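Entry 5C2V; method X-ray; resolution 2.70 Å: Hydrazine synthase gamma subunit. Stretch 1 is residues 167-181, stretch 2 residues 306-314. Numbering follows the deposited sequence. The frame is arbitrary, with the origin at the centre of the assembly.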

ATOM      1  N   SER C 167     -27.423 -51.630 -52.639  1.00 77.14           N
ATOM      2  CA  SER C 167     -28.846 -51.725 -52.347  1.00 84.22           C
ATOM      3  C   SER C 167     -29.141 -51.344 -50.903  1.00 85.99           C
ATOM      4  O   SER C 167     -28.231 -51.054 -50.126  1.00 88.48           O
ATOM      5  N   LEU C 168     -30.418 -51.355 -50.545  1.00 79.95           N
ATOM      6  CA  LEU C 168     -30.812 -51.057 -49.178  1.00 84.34           C
ATOM      7  C   LEU C 168     -30.863 -52.350 -48.377  1.00 83.75           C
ATOM      8  O   LEU C 168     -30.677 -53.435 -48.929  1.00 88.23           O
ATOM      9  N   THR C 169     -31.124 -52.234 -47.081  1.00 85.35           N
ATOM     10  CA  THR C 169     -31.366 -53.409 -46.258  1.00 75.27           C
ATOM     11  C   THR C 169     -32.881 -53.577 -46.126  1.00 73.19           C
ATOM     12  O   THR C 169     -33.631 -52.718 -46.583  1.00 70.78           O
ATOM     13  N   GLU C 170     -33.326 -54.658 -45.484  1.00 76.06           N
ATOM     14  CA  GLU C 170     -34.765 -54.922 -45.348  1.00 87.05           C
ATOM     15  C   GLU C 170     -35.383 -54.165 -44.178  1.00 79.40           C
ATOM     16  O   GLU C 170     -36.608 -54.017 -44.093  1.00 89.32           O
ATOM     17  N   ALA C 171     -34.529 -53.670 -43.290  1.00 84.81           N
ATOM     18  CA  ALA C 171     -34.963 -52.779 -42.233  1.00 85.11           C
ATOM     19  C   ALA C 171     -35.227 -51.406 -42.837  1.00 71.23           C
ATOM     20  O   ALA C 171     -36.232 -50.756 -42.533  1.00 62.72           O
ATOM     21  N   GLN C 172     -34.307 -50.979 -43.696  1.00 63.85           N
ATOM     22  CA  GLN C 172     -34.428 -49.716 -44.407  1.00 70.42           C
ATOM     23  C   GLN C 172     -35.569 -49.762 -45.423  1.00 75.35           C
ATOM     24  O   GLN C 172     -36.313 -48.790 -45.577  1.00 68.43           O
ATOM     25  N   LYS C 173     -35.703 -50.893 -46.113  1.00 74.74           N
ATOM     26  CA  LYS C 173     -36.823 -51.105 -47.024  1.00 71.77           C
ATOM     27  C   LYS C 173     -38.134 -51.088 -46.249  1.00 73.05           C
ATOM     28  O   LYS C 173     -39.145 -50.574 -46.730  1.00 65.20           O
ATOM     29  N   ARG C 174     -38.107 -51.664 -45.049  1.00 69.35           N
ATOM     30  CA  ARG C 174     -39.280 -51.668 -44.179  1.00 69.19           C
ATOM     31  C   ARG C 174     -39.658 -50.249 -43.769  1.00 74.80           C
ATOM     32  O   ARG C 174     -40.839 -49.905 -43.706  1.00 59.81           O
ATOM     33  N   GLY C 175     -38.648 -49.428 -43.492  1.00 58.71           N
ATOM     34  CA  GLY C 175     -38.870 -48.052 -43.086  1.00 61.57           C
ATOM     35  C   GLY C 175     -39.321 -47.153 -44.221  1.00 74.40           C
ATOM     36  O   GLY C 175     -40.029 -46.169 -43.998  1.00 69.78           O
ATOM     37  N   GLN C 176     -38.911 -47.488 -45.441  1.00 72.07           N
ATOM     38  CA  GLN C 176     -39.254 -46.684 -46.611  1.00 68.64           C
ATOM     39  C   GLN C 176     -40.763 -46.648 -46.840  1.00 74.19           C
ATOM     40  O   GLN C 176     -41.307 -45.644 -47.299  1.00 77.87           O
ATOM     41  N   LYS C 177     -41.434 -47.747 -46.510  1.00 71.71           N
ATOM     42  CA  LYS C 177     -42.883 -47.830 -46.664  1.00 83.53           C
ATOM     43  C   LYS C 177     -43.602 -46.936 -45.656  1.00 74.64           C
ATOM     44  O   LYS C 177     -44.623 -46.327 -45.973  1.00 75.53           O
ATOM     45  N   ILE C 178     -43.063 -46.864 -44.442  1.00 75.49           N
ATOM     46  CA  ILE C 178     -43.615 -45.995 -43.408  1.00 79.26           C
ATOM     47  C   ILE C 178     -43.385 -44.533 -43.781  1.00 61.01           C
ATOM     48  O   ILE C 178     -44.271 -43.691 -43.621  1.00 62.97           O
ATOM     49  N   PHE C 179     -42.192 -44.246 -44.294  1.00 54.54           N
ATOM     50  CA  PHE C 179     -41.831 -42.900 -44.728  1.00 77.68           C
ATOM     51  C   PHE C 179     -42.763 -42.390 -45.824  1.00 73.25           C
ATOM     52  O   PHE C 179     -43.230 -41.252 -45.778  1.00 66.22           O
ATOM     53  N   GLU C 180     -43.033 -43.242 -46.807  1.00 83.14           N
ATOM     54  CA  GLU C 180     -43.798 -42.840 -47.980  1.00 75.48           C
ATOM     55  C   GLU C 180     -45.293 -43.099 -47.823  1.00 64.34           C
ATOM     56  O   GLU C 180     -46.070 -42.863 -48.748  1.00 68.82           O
ATOM     57  N   ASP C 181     -45.687 -43.588 -46.651  1.00 67.57           N
ATOM     58  CA  ASP C 181     -47.096 -43.790 -46.337  1.00 66.50           C
ATOM     59  C   ASP C 181     -47.833 -42.455 -46.391  1.00 67.82           C
ATOM     60  O   ASP C 181     -47.425 -41.491 -45.745  1.00 71.81           O
ATOM     61  N   ASP C 306     -37.623 -48.683 -37.653  1.00 75.02           N
ATOM     62  CA  ASP C 306     -37.411 -48.894 -39.081  1.00 76.99           C
ATOM     63  C   ASP C 306     -37.308 -47.563 -39.816  1.00 64.71           C
ATOM     64  O   ASP C 306     -36.452 -47.387 -40.685  1.00 53.96           O
ATOM     65  N   LEU C 307     -38.187 -46.631 -39.459  1.00 54.83           N
ATOM     66  CA  LEU C 307     -38.183 -45.298 -40.048  1.00 60.77           C
ATOM     67  C   LEU C 307     -36.860 -44.590 -39.768  1.00 74.87           C
ATOM     68  O   LEU C 307     -36.304 -43.918 -40.640  1.00 69.60           O
ATOM     69  N   VAL C 308     -36.361 -44.756 -38.546  1.00 65.79           N
ATOM     70  CA  VAL C 308     -35.063 -44.212 -38.164  1.00 69.51           C
ATOM     71  C   VAL C 308     -33.956 -44.811 -39.027  1.00 60.66           C
ATOM     72  O   VAL C 308     -33.079 -44.096 -39.511  1.00 64.52           O
ATOM     73  N   GLU C 309     -34.010 -46.125 -39.227  1.00 55.72           N
ATOM     74  CA  GLU C 309     -33.023 -46.814 -40.052  1.00 65.28           C
ATOM     75  C   GLU C 309     -33.054 -46.326 -41.497  1.00 69.72           C
ATOM     76  O   GLU C 309     -32.013 -46.227 -42.147  1.00 63.37           O
ATOM     77  N   TYR C 310     -34.248 -46.023 -41.997  1.00 61.66           N
ATOM     78  CA  TYR C 310     -34.392 -45.496 -43.349  1.00 67.37           C
ATOM     79  C   TYR C 310     -33.834 -44.080 -43.436  1.00 60.98           C
ATOM     80  O   TYR C 310     -33.237 -43.700 -44.443  1.00 63.31           O
ATOM     81  N   LEU C 311     -34.037 -43.302 -42.376  1.00 57.41           N
ATOM     82  CA  LEU C 311     -33.456 -41.967 -42.293  1.00 64.04           C
ATOM     83  C   LEU C 311     -31.933 -42.048 -42.311  1.00 56.76           C
ATOM     84  O   LEU C 311     -31.264 -41.234 -42.947  1.00 57.56           O
ATOM     85  N   LYS C 312     -31.394 -43.051 -41.623  1.00 43.45           N
ATOM     86  CA  LYS C 312     -29.956 -43.292 -41.603  1.00 53.59           C
ATOM     87  C   LYS C 312     -29.429 -43.666 -42.985  1.00 59.67           C
ATOM     88  O   LYS C 312     -28.238 -43.526 -43.263  1.00 45.89           O
ATOM     89  N   ALA C 313     -30.322 -44.145 -43.846  1.00 69.66           N
ATOM     90  CA  ALA C 313     -29.940 -44.613 -45.173  1.00 73.39           C
ATOM     91  C   ALA C 313     -29.876 -43.477 -46.189  1.00 51.13           C
ATOM     92  O   ALA C 313     -29.391 -43.661 -47.306  1.00 53.14           O
ATOM     93  N   LEU C 314     -30.362 -42.304 -45.799  1.00 52.22           N
ATOM     94  CA  LEU C 314     -30.378 -41.154 -46.698  1.00 45.13           C
ATOM     95  C   LEU C 314     -29.068 -40.377 -46.633  1.00 57.11           C
ATOM     96  O   LEU C 314     -28.484 -40.040 -47.663  1.00 62.89           O
TER

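Two helices of the hydrazine synthase gamma subunit, 170-179 and 306-312, cross steeply at -103° with their axes 7.1 Å apart, a contact that illustrates how a glycine at a crossing point lets an aromatic knob settle into a neighbouring helix. Gly175 lies against the second helix, its CA 3.5 Å from Asp306 O in a CA-H...O contact. A CB there would point toward the other helix and clash with Asp306 O and with Tyr310 CB. Tyr310, a t rotamer, fills the hole formed by Gln172, Gly175, Gln176 and Phe179. Gln176 CA stands over its ring face, 3.8 Å from the centroid, while the ring's edge meets the face of Phe179 in an offset edge-to-face pair, with Phe179 CG 3.3 Å from Tyr310 CE2. Phe179, also t, points toward the second helix, and its CB reaches Leu307 CD1 at 3.7 Å. Leu307 (t, p) in turn meets Ile178 (m, p), with CD2 3.7 Å from Ile178 CG2. On the polar side, Asp306 (m) forms a salt bridge with Arg174, NH1 lying 2.6 Å from OD1 and donating a hydrogen bond to OD2 at 3.0 Å. Gln172 (m, t) packs its CD 3.5 Å from Ala313 CB, while its OE1 accepts from Thr169 N at 3.2 Å.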

ATOM      1  CB  SER C 167     -29.353 -53.142 -52.625  1.00 82.80           C
ATOM      2  OG  SER C 167     -28.489 -54.111 -52.057  1.00 69.89           O
ATOM      3  CB  LEU C 168     -32.171 -50.351 -49.143  1.00 76.80           C
ATOM      4  CG  LEU C 168     -32.216 -48.825 -49.295  1.00 81.62           C
ATOM      5  CD1 LEU C 168     -31.562 -48.361 -50.587  1.00 72.96           C
ATOM      6  CD2 LEU C 168     -33.652 -48.318 -49.216  1.00 73.08           C
ATOM      7  CB  THR C 169     -30.698 -53.277 -44.875  1.00 75.26           C
ATOM      8  OG1 THR C 169     -31.397 -52.298 -44.102  1.00 56.93           O
ATOM      9  CG2 THR C 169     -29.238 -52.850 -45.025  1.00 58.69           C
ATOM     10  CB  GLU C 170     -35.041 -56.420 -45.204  1.00 88.44           C
ATOM     11  CG  GLU C 170     -33.877 -57.309 -44.779  1.00 89.62           C
ATOM     12  CD  GLU C 170     -34.096 -58.746 -45.232  1.00 95.19           C
ATOM     13  OE1 GLU C 170     -35.138 -59.329 -44.865  1.00 93.37           O
ATOM     14  OE2 GLU C 170     -33.246 -59.276 -45.980  1.00109.31           O
ATOM     15  CB  ALA C 171     -33.919 -52.704 -41.136  1.00 73.36           C
ATOM     16  CB  GLN C 172     -33.108 -49.372 -45.096  1.00 67.45           C
ATOM     17  CG  GLN C 172     -31.959 -49.125 -44.128  1.00 68.26           C
ATOM     18  CD  GLN C 172     -30.605 -49.107 -44.811  1.00 75.53           C
ATOM     19  OE1 GLN C 172     -30.510 -49.240 -46.030  1.00 80.89           O
ATOM     20  NE2 GLN C 172     -29.547 -48.945 -44.022  1.00 64.45           N
ATOM     21  CB  LYS C 173     -36.683 -52.428 -47.778  1.00 66.99           C
ATOM     22  CG  LYS C 173     -35.666 -52.414 -48.907  1.00 74.89           C
ATOM     23  CD  LYS C 173     -35.657 -53.746 -49.640  1.00 81.25           C
ATOM     24  CE  LYS C 173     -34.240 -54.203 -49.949  1.00 79.23           C
ATOM     25  NZ  LYS C 173     -33.987 -55.594 -49.478  1.00 74.75           N
ATOM     26  CB  ARG C 174     -39.025 -52.524 -42.938  1.00 66.88           C
ATOM     27  CG  ARG C 174     -40.083 -53.585 -42.686  1.00 76.75           C
ATOM     28  CD  ARG C 174     -39.730 -54.458 -41.485  1.00 68.71           C
ATOM     29  NE  ARG C 174     -38.475 -55.185 -41.667  1.00 76.15           N
ATOM     30  CZ  ARG C 174     -37.398 -55.022 -40.904  1.00 85.95           C
ATOM     31  NH1 ARG C 174     -37.417 -54.157 -39.899  1.00 91.66           N
ATOM     32  NH2 ARG C 174     -36.300 -55.728 -41.143  1.00 88.10           N
ATOM     33  CB  GLN C 176     -38.548 -47.223 -47.858  1.00 69.68           C
ATOM     34  CG  GLN C 176     -38.746 -46.374 -49.105  1.00 61.56           C
ATOM     35  CD  GLN C 176     -38.023 -46.934 -50.314  1.00 71.19           C
ATOM     36  OE1 GLN C 176     -37.547 -48.069 -50.294  1.00 80.78           O
ATOM     37  NE2 GLN C 176     -37.933 -46.137 -51.371  1.00 60.49           N
ATOM     38  CB  LYS C 177     -43.355 -49.276 -46.518  1.00 76.69           C
ATOM     39  CG  LYS C 177     -42.956 -50.177 -47.675  1.00 79.40           C
ATOM     40  CD  LYS C 177     -43.505 -51.581 -47.488  1.00 90.23           C
ATOM     41  CE  LYS C 177     -42.851 -52.281 -46.310  1.00 87.16           C
ATOM     42  NZ  LYS C 177     -41.402 -52.507 -46.560  1.00 75.76           N
ATOM     43  CB  ILE C 178     -42.993 -46.292 -42.021  1.00 68.34           C
ATOM     44  CG1 ILE C 178     -43.684 -47.490 -41.362  1.00 75.45           C
ATOM     45  CG2 ILE C 178     -43.101 -45.085 -41.104  1.00 80.88           C
ATOM     46  CD1 ILE C 178     -43.258 -48.836 -41.900  1.00 72.02           C
ATOM     47  CB  PHE C 179     -40.382 -42.882 -45.223  1.00 74.96           C
ATOM     48  CG  PHE C 179     -39.882 -41.516 -45.611  1.00 76.05           C
ATOM     49  CD1 PHE C 179     -39.291 -40.689 -44.672  1.00 79.42           C
ATOM     50  CD2 PHE C 179     -39.985 -41.068 -46.920  1.00 70.83           C
ATOM     51  CE1 PHE C 179     -38.822 -39.436 -45.025  1.00 74.08           C
ATOM     52  CE2 PHE C 179     -39.520 -39.817 -47.278  1.00 63.30           C
ATOM     53  CZ  PHE C 179     -38.938 -39.000 -46.330  1.00 65.99           C
ATOM     54  CB  GLU C 180     -43.266 -43.561 -49.218  1.00 58.08           C
ATOM     55  CG  GLU C 180     -41.832 -43.193 -49.554  1.00 76.89           C
ATOM     56  CD  GLU C 180     -41.217 -44.124 -50.572  1.00 78.04           C
ATOM     57  OE1 GLU C 180     -40.217 -43.733 -51.212  1.00 74.88           O
ATOM     58  OE2 GLU C 180     -41.730 -45.252 -50.733  1.00 86.79           O
ATOM     59  CB  ASP C 181     -47.250 -44.440 -44.958  1.00 67.20           C
ATOM     60  CG  ASP C 181     -48.655 -44.968 -44.706  1.00 72.50           C
ATOM     61  OD1 ASP C 181     -49.629 -44.203 -44.859  1.00 73.48           O
ATOM     62  OD2 ASP C 181     -48.783 -46.158 -44.347  1.00 92.26           O
ATOM     63  CB  ASP C 306     -38.535 -49.735 -39.683  1.00 90.69           C
ATOM     64  CG  ASP C 306     -38.396 -51.207 -39.363  1.00 89.09           C
ATOM     65  OD1 ASP C 306     -37.267 -51.649 -39.063  1.00 83.14           O
ATOM     66  OD2 ASP C 306     -39.415 -51.925 -39.424  1.00 96.32           O
ATOM     67  CB  LEU C 307     -39.356 -44.475 -39.511  1.00 52.02           C
ATOM     68  CG  LEU C 307     -39.564 -43.079 -40.101  1.00 62.45           C
ATOM     69  CD1 LEU C 307     -39.534 -43.127 -41.619  1.00 65.79           C
ATOM     70  CD2 LEU C 307     -40.876 -42.489 -39.609  1.00 56.29           C
ATOM     71  CB  VAL C 308     -34.758 -44.475 -36.673  1.00 68.36           C
ATOM     72  CG1 VAL C 308     -33.285 -44.238 -36.372  1.00 52.67           C
ATOM     73  CG2 VAL C 308     -35.637 -43.602 -35.791  1.00 51.87           C
ATOM     74  CB  GLU C 309     -33.247 -48.327 -40.007  1.00 69.24           C
ATOM     75  CG  GLU C 309     -32.791 -48.982 -38.712  1.00 65.91           C
ATOM     76  CD  GLU C 309     -31.285 -48.930 -38.529  1.00 73.64           C
ATOM     77  OE1 GLU C 309     -30.561 -48.829 -39.543  1.00 66.95           O
ATOM     78  OE2 GLU C 309     -30.825 -48.991 -37.370  1.00 85.07           O
ATOM     79  CB  TYR C 310     -35.857 -45.516 -43.788  1.00 70.88           C
ATOM     80  CG  TYR C 310     -36.098 -44.872 -45.136  1.00 62.57           C
ATOM     81  CD1 TYR C 310     -35.574 -45.426 -46.296  1.00 60.09           C
ATOM     82  CD2 TYR C 310     -36.855 -43.714 -45.248  1.00 66.51           C
ATOM     83  CE1 TYR C 310     -35.793 -44.841 -47.531  1.00 61.73           C
ATOM     84  CE2 TYR C 310     -37.080 -43.122 -46.476  1.00 55.97           C
ATOM     85  CZ  TYR C 310     -36.548 -43.689 -47.613  1.00 64.98           C
ATOM     86  OH  TYR C 310     -36.773 -43.100 -48.835  1.00 63.71           O
ATOM     87  CB  LEU C 311     -33.938 -41.243 -41.035  1.00 59.93           C
ATOM     88  CG  LEU C 311     -35.394 -40.776 -41.052  1.00 47.69           C
ATOM     89  CD1 LEU C 311     -35.811 -40.252 -39.688  1.00 60.95           C
ATOM     90  CD2 LEU C 311     -35.595 -39.713 -42.120  1.00 41.08           C
ATOM     91  CB  LYS C 312     -29.612 -44.403 -40.606  1.00 70.48           C
ATOM     92  CG  LYS C 312     -29.859 -44.051 -39.149  1.00 67.03           C
ATOM     93  CD  LYS C 312     -29.612 -45.253 -38.250  1.00 51.30           C
ATOM     94  CE  LYS C 312     -28.219 -45.826 -38.462  1.00 59.32           C
ATOM     95  NZ  LYS C 312     -27.993 -47.061 -37.660  1.00 65.72           N
ATOM     96  CB  ALA C 313     -30.908 -45.688 -45.648  1.00 76.75           C
ATOM     97  CB  LEU C 314     -31.553 -40.232 -46.367  1.00 36.61           C
ATOM     98  CG  LEU C 314     -32.934 -40.890 -46.375  1.00 66.71           C
ATOM     99  CD1 LEU C 314     -34.025 -39.855 -46.140  1.00 64.96           C
ATOM    100  CD2 LEU C 314     -33.167 -41.636 -47.680  1.00 62.14           C
TER